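PDB 4ICI: putative flavoprotein from Bacteroides eggerthii, which binds flavin mononucleotide in a flavodoxin-type fold and probably takes part in redox or electron-transfer chemistry, its physiological role being unassigned. Local coordinates for residues Val120-Thr125 and Ser129-Ser134; Asp100-Ile105 and Thr136-Thr141; Arg151-Thr156 and Arg162-Val167. All coordinates share one frame; numbering follows the deposited sequence.

Contact 1. Residues Val120-Thr125 and Ser129-Ser134; sequences VVPFAT and SSIGNS. With FMN (flavin mononucleotide), chain B.
Ile-131 is stretched toward strand 119-125: CG1 stands trans to the backbone N (chi1 -161°) and CD1 trans to CA, which carries the terminal methyl onto Ala-124 and the main chain beside it. CD1 lies 3.7 Å from Ala-124 CB and 3.6 Å from Phe-123 CA, and it keeps a looser contact with Pro-122, 4.2 Å from CB. The Phe-123 ring leaves the strand on the other side, to pack against helix 26-38, so the methyl of Ile-131 can settle directly over the Phe-123 backbone. Just beyond Ile-131 the chain enters helix 132-141, where the Ser-134 hydroxyl donates back to the Ile-131 carbonyl, OG to O 2.8 Å, and also hydrogen-bonds Tyr-95.

Both flanks of the loop between strand 119-125 and helix 132-141 reach the flavin. Thr-125 OG1 forms a 2.7 Å hydrogen bond with the ribityl hydroxyl O4' of FMN, and Thr-27 is its second hydroxyl partner. Ser-129 meets the pyrimidine part of the isoalloxazine with two groups. Its backbone N donates to FMN O2 at 2.7 Å, nearly straight (173°). Its OG, turned to lie beside that same N, accepts from FMN N3 at 2.8 Å (160°). One residue thus matches an acceptor and a neighbouring donor of the flavin, which should restrain rotation of the ring system within its own plane.

Thr-24, Ser-22, Thr-26, Ile-97 and Trp-99 add further hydrogen bonds to the cofactor. A backbone N-H directed at O2 would be expected to favour electron density on the pyrimidine carbonyl, and so may ease accumulation of negative charge there when the flavin is reduced.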
loop_
_atom_site.group_PDB
_atom_site.type_symbol
_atom_site.label_atom_id
_atom_site.label_comp_id
_atom_site.label_asym_id
_atom_site.label_seq_id
_atom_site.Cartn_x
_atom_site.Cartn_y
_atom_site.Cartn_z
ATOM N N VAL A 120 8.300 -7.662 -1.931
ATOM C CA VAL A 120 7.120 -6.859 -1.554
ATOM C C VAL A 120 7.608 -5.668 -0.730
ATOM O O VAL A 120 8.350 -5.857 0.233
ATOM C CB VAL A 120 6.098 -7.707 -0.791
ATOM C CG1 VAL A 120 4.846 -6.897 -0.503
ATOM C CG2 VAL A 120 5.783 -9.036 -1.584
ATOM N N VAL A 121 7.201 -4.455 -1.102
ATOM C CA VAL A 121 7.762 -3.229 -0.525
ATOM C C VAL A 121 6.617 -2.247 -0.233
ATOM O O VAL A 121 5.920 -1.849 -1.150
ATOM C CB VAL A 121 8.778 -2.558 -1.465
ATOM C CG1 VAL A 121 9.525 -1.447 -0.686
ATOM C CG2 VAL A 121 9.739 -3.568 -2.127
ATOM N N PRO A 122 6.403 -1.899 1.043
ATOM C CA PRO A 122 5.331 -0.935 1.320
ATOM C C PRO A 122 5.773 0.498 1.040
ATOM O O PRO A 122 6.952 0.812 1.084
ATOM C CB PRO A 122 5.065 -1.134 2.820
ATOM C CG PRO A 122 6.423 -1.515 3.380
ATOM C CD PRO A 122 7.122 -2.279 2.270
ATOM N N PHE A 123 4.810 1.362 0.807
ATOM C CA PHE A 123 5.024 2.797 0.822
ATOM C C PHE A 123 3.769 3.470 1.302
ATOM O O PHE A 123 2.692 2.866 1.303
ATOM C CB PHE A 123 5.497 3.321 -0.552
ATOM C CG PHE A 123 4.464 3.267 -1.659
ATOM C CD1 PHE A 123 4.275 2.114 -2.389
ATOM C CD2 PHE A 123 3.749 4.397 -2.010
ATOM C CE1 PHE A 123 3.358 2.059 -3.440
ATOM C CE2 PHE A 123 2.864 4.366 -3.067
ATOM C CZ PHE A 123 2.677 3.194 -3.779
ATOM N N ALA A 124 3.873 4.735 1.703
ATOM C CA ALA A 124 2.724 5.382 2.326
ATOM C C ALA A 124 2.760 6.874 2.195
ATOM O O ALA A 124 3.809 7.460 1.899
ATOM C CB ALA A 124 2.629 4.978 3.827
ATOM N N THR A 125 1.597 7.470 2.405
ATOM C CA THR A 125 1.489 8.886 2.729
ATOM C C THR A 125 0.783 9.032 4.067
ATOM O O THR A 125 0.114 8.110 4.532
ATOM C CB THR A 125 0.778 9.713 1.626
ATOM O OG1 THR A 125 -0.607 9.402 1.558
ATOM C CG2 THR A 125 1.445 9.536 0.252
ATOM N N SER A 129 2.695 10.747 10.654
ATOM C CA SER A 129 3.190 9.485 11.168
ATOM C C SER A 129 4.195 8.880 10.208
ATOM O O SER A 129 4.054 8.975 8.985
ATOM C CB SER A 129 2.063 8.487 11.355
ATOM O OG SER A 129 1.234 8.850 12.442
ATOM N N SER A 130 5.179 8.194 10.775
ATOM C CA SER A 130 6.134 7.421 10.001
ATOM C C SER A 130 5.472 6.139 9.512
ATOM O O SER A 130 4.444 5.685 10.043
ATOM C CB SER A 130 7.350 7.066 10.842
ATOM O OG SER A 130 6.981 6.261 11.926
ATOM N N ILE A 131 6.076 5.532 8.515
ATOM C CA ILE A 131 5.577 4.271 7.999
ATOM C C ILE A 131 5.894 3.077 8.880
ATOM O O ILE A 131 5.262 2.034 8.736
ATOM C CB ILE A 131 6.110 3.987 6.565
ATOM C CG1 ILE A 131 5.239 2.933 5.835
ATOM C CG2 ILE A 131 7.618 3.630 6.565
ATOM C CD1 ILE A 131 5.593 2.746 4.349
ATOM N N GLY A 132 6.866 3.211 9.778
ATOM C CA GLY A 132 7.419 2.053 10.469
ATOM C C GLY A 132 6.430 1.126 11.136
ATOM O O GLY A 132 6.511 -0.104 10.971
ATOM N N ASN A 133 5.514 1.694 11.919
ATOM C CA ASN A 133 4.556 0.825 12.612
ATOM C C ASN A 133 3.708 -0.013 11.669
ATOM O O ASN A 133 3.594 -1.230 11.826
ATOM C CB ASN A 133 3.658 1.594 13.567
ATOM C CG ASN A 133 2.879 0.665 14.475
ATOM O OD1 ASN A 133 3.474 0.018 15.361
ATOM N ND2 ASN A 133 1.590 0.506 14.208
ATOM N N SER A 134 3.195 0.642 10.645
ATOM C CA SER A 134 2.299 -0.039 9.719
ATOM C C SER A 134 3.060 -1.151 9.025
ATOM O O SER A 134 2.526 -2.235 8.806
ATOM C CB SER A 134 1.713 0.974 8.723
ATOM O OG SER A 134 2.672 1.477 7.796
HETATM N N1 FMN B . -2.060 10.490 9.383
HETATM C C2 FMN B . -1.044 10.225 10.268
HETATM O O2 FMN B . 0.002 10.864 10.183
HETATM N N3 FMN B . -1.219 9.255 11.246
HETATM C C4 FMN B . -2.403 8.555 11.407
HETATM O O4 FMN B . -2.424 7.670 12.283
HETATM C C4A FMN B . -3.455 8.852 10.525
HETATM N N5 FMN B . -4.699 8.195 10.653
HETATM C C5A FMN B . -5.698 8.501 9.720
HETATM C C6 FMN B . -6.930 7.837 9.800
HETATM C C7 FMN B . -7.927 8.101 8.896
HETATM C C7M FMN B . -9.222 7.346 8.963
HETATM C C8 FMN B . -7.732 9.020 7.879
HETATM C C8M FMN B . -8.842 9.320 6.898
HETATM C C9 FMN B . -6.520 9.692 7.798
HETATM C C9A FMN B . -5.474 9.430 8.705
HETATM N N10 FMN B . -4.240 10.094 8.620
HETATM C C10 FMN B . -3.243 9.802 9.518
HETATM C "C1'" FMN B . -3.987 11.067 7.498
HETATM C "C2'" FMN B . -3.658 10.266 6.206
HETATM O "O2'" FMN B . -2.661 9.287 6.374
HETATM C "C3'" FMN B . -3.123 11.185 5.090
HETATM O "O3'" FMN B . -3.983 12.360 4.949
HETATM C "C4'" FMN B . -2.900 10.457 3.730
HETATM O "O4'" FMN B . -2.036 11.270 2.972
HETATM C "C5'" FMN B . -4.266 10.332 2.955
HETATM O "O5'" FMN B . -3.950 9.658 1.764
HETATM P P FMN B . -4.998 9.475 0.567
HETATM O O1P FMN B . -5.294 10.903 0.081
HETATM O O2P FMN B . -4.422 8.574 -0.417
HETATM O O3P FMN B . -6.281 8.819 1.087
#

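Contact 2. Residues Asp100-Ile105 and Thr136-Thr141; sequences DLAPRI and TVLKKT
Leu-101 and Ala-102 run in an extended conformation alongside the helical turn of Val-137 and Leu-138, with CA atoms 7.4 Å apart between Leu-101 and Val-137 and 7.7 Å between Ala-102 and Leu-138. Segment 100-105 then passes through Pro-103 toward helix 104-112, while segment 136-141 is helical throughout.

Leu-101 keeps CG beside its backbone N (chi1 -66°), and from there CD2 is laid across the isopropyl group of Val-137, 3.8 Å from CG2 and 4.0 Å from CB. Deeper in, the Ala-102 methyl points at the helix and meets the end of Leu-138, CB to CD1 4.0 Å; both also rest on Tyr-95 of strand 90-96. On the helix itself, the Val-137 carbonyl O takes two donors from opposite faces of its plane: Thr-141 N in the regular helical bond and Thr-141 OG1 at 2.7 Å.

At the N-terminal end of segment 100-105, Asp-100 N donates to FMN O4, and Asp-100 O receives the Asn-133 amide. The seam ties this flavin-contacting loop to helix 132-141, the crossover helix between strands 119-125 and 146-152; such a loop after the central strand of a five-stranded parallel sheet ordered 2-1-3-4-5 is flavodoxin-like.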
loop_
_atom_site.group_PDB
_atom_site.type_symbol
_atom_site.label_atom_id
_atom_site.label_comp_id
_atom_site.label_asym_id
_atom_site.label_seq_id
_atom_site.Cartn_x
_atom_site.Cartn_y
_atom_site.Cartn_z
ATOM N N ASP A 100 -1.989 4.695 12.452
ATOM C CA ASP A 100 -0.637 4.108 12.458
ATOM C C ASP A 100 -0.559 2.714 11.830
ATOM O O ASP A 100 0.400 1.972 12.089
ATOM C CB ASP A 100 -0.058 4.104 13.892
ATOM C CG ASP A 100 1.448 4.358 13.945
ATOM O OD1 ASP A 100 2.084 4.707 12.908
ATOM O OD2 ASP A 100 1.973 4.153 15.068
ATOM N N LEU A 101 -1.547 2.385 10.997
ATOM C CA LEU A 101 -1.635 1.086 10.353
ATOM C C LEU A 101 -1.946 1.224 8.864
ATOM O O LEU A 101 -2.371 2.273 8.398
ATOM C CB LEU A 101 -2.752 0.240 10.998
ATOM C CG LEU A 101 -2.556 -0.183 12.450
ATOM C CD1 LEU A 101 -3.913 -0.679 13.014
ATOM C CD2 LEU A 101 -1.438 -1.232 12.579
ATOM N N ALA A 102 -1.758 0.137 8.136
ATOM C CA ALA A 102 -2.337 0.023 6.794
ATOM C C ALA A 102 -3.855 -0.133 6.907
ATOM O O ALA A 102 -4.351 -0.890 7.736
ATOM C CB ALA A 102 -1.779 -1.178 6.060
ATOM N N PRO A 103 -4.610 0.568 6.045
ATOM C CA PRO A 103 -6.038 0.269 5.923
ATOM C C PRO A 103 -6.284 -1.206 5.664
ATOM O O PRO A 103 -5.480 -1.869 4.986
ATOM C CB PRO A 103 -6.475 1.138 4.738
ATOM C CG PRO A 103 -5.472 2.273 4.707
ATOM C CD PRO A 103 -4.181 1.622 5.119
ATOM N N ARG A 104 -7.397 -1.721 6.192
ATOM C CA ARG A 104 -7.669 -3.148 6.078
ATOM C C ARG A 104 -7.833 -3.654 4.648
ATOM O O ARG A 104 -7.631 -4.835 4.395
ATOM C CB ARG A 104 -8.862 -3.545 6.930
ATOM C CG ARG A 104 -8.835 -3.131 8.404
ATOM C CD ARG A 104 -7.633 -3.536 9.147
ATOM N NE ARG A 104 -7.764 -3.252 10.578
ATOM C CZ ARG A 104 -6.775 -3.410 11.459
ATOM N NH1 ARG A 104 -5.584 -3.851 11.047
ATOM N NH2 ARG A 104 -7.011 -3.214 12.749
ATOM N N ILE A 105 -8.154 -2.766 3.709
ATOM C CA ILE A 105 -8.203 -3.195 2.310
ATOM C C ILE A 105 -6.840 -3.668 1.791
ATOM O O ILE A 105 -6.765 -4.454 0.868
ATOM C CB ILE A 105 -8.824 -2.090 1.395
ATOM C CG1 ILE A 105 -9.355 -2.678 0.075
ATOM C CG2 ILE A 105 -7.832 -0.934 1.209
ATOM C CD1 ILE A 105 -10.201 -1.710 -0.736
ATOM N N THR A 136 5.795 -2.731 10.092
ATOM C CA THR A 136 6.088 -3.787 11.080
ATOM C C THR A 136 4.891 -4.723 11.249
ATOM O O THR A 136 5.047 -5.940 11.239
ATOM C CB THR A 136 6.503 -3.175 12.411
ATOM O OG1 THR A 136 7.764 -2.530 12.231
ATOM C CG2 THR A 136 6.607 -4.209 13.542
ATOM N N VAL A 137 3.705 -4.143 11.402
ATOM C CA VAL A 137 2.497 -4.967 11.580
ATOM C C VAL A 137 2.231 -5.815 10.326
ATOM O O VAL A 137 1.925 -7.007 10.428
ATOM C CB VAL A 137 1.297 -4.116 12.013
ATOM C CG1 VAL A 137 0.016 -4.959 12.093
ATOM C CG2 VAL A 137 1.571 -3.436 13.349
ATOM N N LEU A 138 2.389 -5.245 9.129
ATOM C CA LEU A 138 2.217 -6.032 7.926
ATOM C C LEU A 138 3.226 -7.180 7.835
ATOM O O LEU A 138 2.829 -8.302 7.471
ATOM C CB LEU A 138 2.284 -5.150 6.689
ATOM C CG LEU A 138 1.095 -4.265 6.327
ATOM C CD1 LEU A 138 1.494 -3.319 5.149
ATOM C CD2 LEU A 138 -0.146 -5.082 5.971
ATOM N N LYS A 139 4.490 -6.907 8.159
ATOM C CA LYS A 139 5.536 -7.943 8.086
ATOM C C LYS A 139 5.238 -9.084 9.066
ATOM O O LYS A 139 5.383 -10.246 8.721
ATOM C CB LYS A 139 6.916 -7.318 8.321
ATOM C CG LYS A 139 8.061 -8.291 8.203
ATOM C CD LYS A 139 9.430 -7.562 8.222
ATOM C CE LYS A 139 10.573 -8.562 8.116
ATOM N NZ LYS A 139 11.908 -7.857 8.046
ATOM N N LYS A 140 4.762 -8.730 10.265
ATOM C CA LYS A 140 4.409 -9.736 11.256
ATOM C C LYS A 140 3.157 -10.521 10.878
ATOM O O LYS A 140 3.017 -11.694 11.220
ATOM C CB LYS A 140 4.258 -9.108 12.635
ATOM C CG LYS A 140 5.563 -8.614 13.253
ATOM C CD LYS A 140 5.324 -7.921 14.589
ATOM C CE LYS A 140 6.607 -7.502 15.271
ATOM N NZ LYS A 140 7.414 -8.709 15.674
ATOM N N THR A 141 2.230 -9.860 10.191
ATOM C CA THR A 141 0.999 -10.531 9.743
ATOM C C THR A 141 1.252 -11.519 8.594
ATOM O O THR A 141 0.632 -12.589 8.528
ATOM C CB THR A 141 -0.071 -9.500 9.295
ATOM O OG1 THR A 141 -0.267 -8.536 10.334
ATOM C CG2 THR A 141 -1.398 -10.195 8.962
#

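Contact 3. Residues Arg151-Thr156 and Arg162-Val167; sequences RLLNRT and RAWLDV
Arg-151 lays its aliphatic stem on the indole of Trp-164: CG sits 3.3 Å from the centroid of the five-membered ring and only 2° off its normal, a CH-pi contact squarely over that ring. A bend at chi2 (-71°) sends the rest of the arginine chain past CD1 of the indole, antiparallel to the tryptophan side chain. CD1 of Trp-164 then lies under the centre of the guanidinium, 3.4 Å from its plane. The two flat groups are tilted 33° to each other and do not stack in parallel. Farther out, Val-167 CG1 comes up to the guanidinium at its edge, 3.9 Å from Arg-151 NH2. At the benzo end of the indole, Leu-153 CD1 approaches Trp-164 CZ3 at 4.1 Å, the two side chains crossing at about a right angle.

These contacts fasten the last helix, 158-168, to strand 146-152, at one edge of the five-stranded parallel sheet of this flavodoxin-like domain. The opposite face of the indole is backed by Leu-165 CD2 from the same helix, 3.7 Å above the ring plane, while the indole N-H of Trp-164 is tied to the backbone O of Glu-149. With an alanine in place of the indole, the Arg-151 stem is likely to lose its aromatic platform, the Glu-149 carbonyl its donor, and a gap to open between helix and strand.

Further in, Trp-164 reaches Val-121 of the neighbouring strand and Leu-34 of helix 26-38, and Leu-153 touches Phe-123 and Ala-30. Ala-124 bonds to Arg-151 O through its N and to Leu-153 N through its O, joining the end of this strand and the start of the following loop to strand 119-125.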
loop_
_atom_site.group_PDB
_atom_site.type_symbol
_atom_site.label_atom_id
_atom_site.label_comp_id
_atom_site.label_asym_id
_atom_site.label_seq_id
_atom_site.Cartn_x
_atom_site.Cartn_y
_atom_site.Cartn_z
ATOM N N ARG A 151 9.117 3.311 2.446
ATOM C CA ARG A 151 9.282 4.726 2.748
ATOM C C ARG A 151 7.961 5.449 2.755
ATOM O O ARG A 151 7.039 5.108 1.997
ATOM C CB ARG A 151 10.175 5.380 1.687
ATOM C CG ARG A 151 11.607 4.831 1.582
ATOM C CD ARG A 151 12.491 5.215 2.763
ATOM N NE ARG A 151 13.879 4.768 2.600
ATOM C CZ ARG A 151 14.331 3.574 2.972
ATOM N NH1 ARG A 151 13.520 2.657 3.489
ATOM N NH2 ARG A 151 15.608 3.264 2.773
ATOM N N LEU A 152 7.929 6.488 3.582
ATOM C CA LEU A 152 6.919 7.507 3.535
ATOM C C LEU A 152 7.264 8.431 2.372
ATOM O O LEU A 152 8.385 8.955 2.286
ATOM C CB LEU A 152 6.870 8.237 4.878
ATOM C CG LEU A 152 5.746 9.190 5.201
ATOM C CD1 LEU A 152 4.412 8.452 5.371
ATOM C CD2 LEU A 152 6.111 9.980 6.464
ATOM N N LEU A 153 6.295 8.600 1.470
ATOM C CA LEU A 153 6.462 9.379 0.250
ATOM C C LEU A 153 5.579 10.651 0.242
ATOM O O LEU A 153 4.969 11.002 -0.772
ATOM C CB LEU A 153 6.206 8.528 -0.967
ATOM C CG LEU A 153 7.102 7.295 -1.139
ATOM C CD1 LEU A 153 6.753 6.618 -2.441
ATOM C CD2 LEU A 153 8.620 7.663 -1.074
ATOM N N ASN A 154 5.495 11.325 1.380
ATOM C CA ASN A 154 4.774 12.605 1.431
ATOM C C ASN A 154 5.384 13.655 0.528
ATOM O O ASN A 154 4.669 14.424 -0.120
ATOM C CB ASN A 154 4.708 13.145 2.867
ATOM C CG ASN A 154 3.754 12.352 3.742
ATOM O OD1 ASN A 154 2.818 11.751 3.230
ATOM N ND2 ASN A 154 3.984 12.354 5.058
ATOM N N ARG A 155 6.693 13.696 0.497
ATOM C CA ARG A 155 7.385 14.585 -0.426
ATOM C C ARG A 155 8.463 13.740 -1.050
ATOM O O ARG A 155 9.368 13.257 -0.338
ATOM C CB ARG A 155 7.940 15.803 0.317
ATOM C CG ARG A 155 6.859 16.780 0.749
ATOM N N THR A 156 8.342 13.477 -2.347
ATOM C CA THR A 156 9.324 12.665 -3.002
ATOM C C THR A 156 9.626 13.165 -4.402
ATOM O O THR A 156 8.942 14.054 -4.942
ATOM C CB THR A 156 8.905 11.155 -3.006
ATOM O OG1 THR A 156 10.075 10.356 -3.228
ATOM C CG2 THR A 156 7.861 10.860 -4.050
ATOM N N ARG A 162 15.196 6.800 -6.344
ATOM C CA ARG A 162 16.308 5.996 -6.804
ATOM C C ARG A 162 17.264 5.659 -5.661
ATOM O O ARG A 162 17.760 4.543 -5.594
ATOM C CB ARG A 162 17.021 6.680 -7.980
ATOM C CG ARG A 162 16.094 6.741 -9.194
ATOM C CD ARG A 162 16.829 7.071 -10.494
ATOM N NE ARG A 162 15.875 7.232 -11.591
ATOM C CZ ARG A 162 15.185 6.240 -12.164
ATOM N NH1 ARG A 162 15.329 4.968 -11.769
ATOM N NH2 ARG A 162 14.342 6.521 -13.156
ATOM N N ALA A 163 17.500 6.602 -4.755
ATOM C CA ALA A 163 18.406 6.352 -3.631
ATOM C C ALA A 163 17.831 5.258 -2.712
ATOM O O ALA A 163 18.534 4.343 -2.292
ATOM C CB ALA A 163 18.670 7.673 -2.837
ATOM N N TRP A 164 16.546 5.372 -2.377
ATOM C CA TRP A 164 15.850 4.339 -1.605
ATOM C C TRP A 164 16.011 2.956 -2.250
ATOM O O TRP A 164 16.365 1.964 -1.584
ATOM C CB TRP A 164 14.371 4.720 -1.530
ATOM C CG TRP A 164 13.385 3.633 -1.142
ATOM C CD1 TRP A 164 13.551 2.588 -0.262
ATOM C CD2 TRP A 164 12.040 3.567 -1.579
ATOM N NE1 TRP A 164 12.374 1.895 -0.123
ATOM C CE2 TRP A 164 11.429 2.474 -0.926
ATOM C CE3 TRP A 164 11.276 4.351 -2.432
ATOM C CZ2 TRP A 164 10.090 2.143 -1.118
ATOM C CZ3 TRP A 164 9.960 4.003 -2.655
ATOM C CH2 TRP A 164 9.373 2.928 -1.990
ATOM N N LEU A 165 15.727 2.874 -3.553
ATOM C CA LEU A 165 15.761 1.578 -4.225
ATOM C C LEU A 165 17.171 0.978 -4.340
ATOM O O LEU A 165 17.339 -0.245 -4.294
ATOM C CB LEU A 165 15.020 1.614 -5.555
ATOM C CG LEU A 165 13.535 1.998 -5.383
ATOM C CD1 LEU A 165 12.837 1.874 -6.716
ATOM C CD2 LEU A 165 12.827 1.209 -4.286
ATOM N N ASP A 166 18.180 1.830 -4.374
ATOM C CA ASP A 166 19.552 1.330 -4.279
ATOM C C ASP A 166 19.859 0.768 -2.903
ATOM O O ASP A 166 20.495 -0.296 -2.772
ATOM C CB ASP A 166 20.567 2.436 -4.587
ATOM C CG ASP A 166 20.660 2.774 -6.075
ATOM O OD1 ASP A 166 20.144 2.007 -6.938
ATOM O OD2 ASP A 166 21.297 3.824 -6.398
ATOM N N VAL A 167 19.399 1.446 -1.856
ATOM C CA VAL A 167 19.616 0.945 -0.480
ATOM C C VAL A 167 19.004 -0.440 -0.300
ATOM O O VAL A 167 19.619 -1.331 0.313
ATOM C CB VAL A 167 19.046 1.939 0.579
ATOM C CG1 VAL A 167 18.951 1.331 1.992
ATOM C CG2 VAL A 167 19.881 3.211 0.601
#

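In the fold
From the N terminus, the first contact segment is 100-105, in the loop after strand 90-96, which meets 136-141 only after 30 residues. Before contact 2 closes this loop, the chain passes through helix 104-112 and strand 119-125, and contact 1 closes a short turn nested inside it. Both use helix 132-141, and they touch each other there. Contact 3 follows in series, folding helix 158-168 back on the end of strand 146-152. It joins contact 1 through the sheet, where their strands are neighbours, whereas contacts 2 and 3 stay about 9 Å apart at their nearest atoms. Together they tie the flavin loops, two helices and the sheet's later strands.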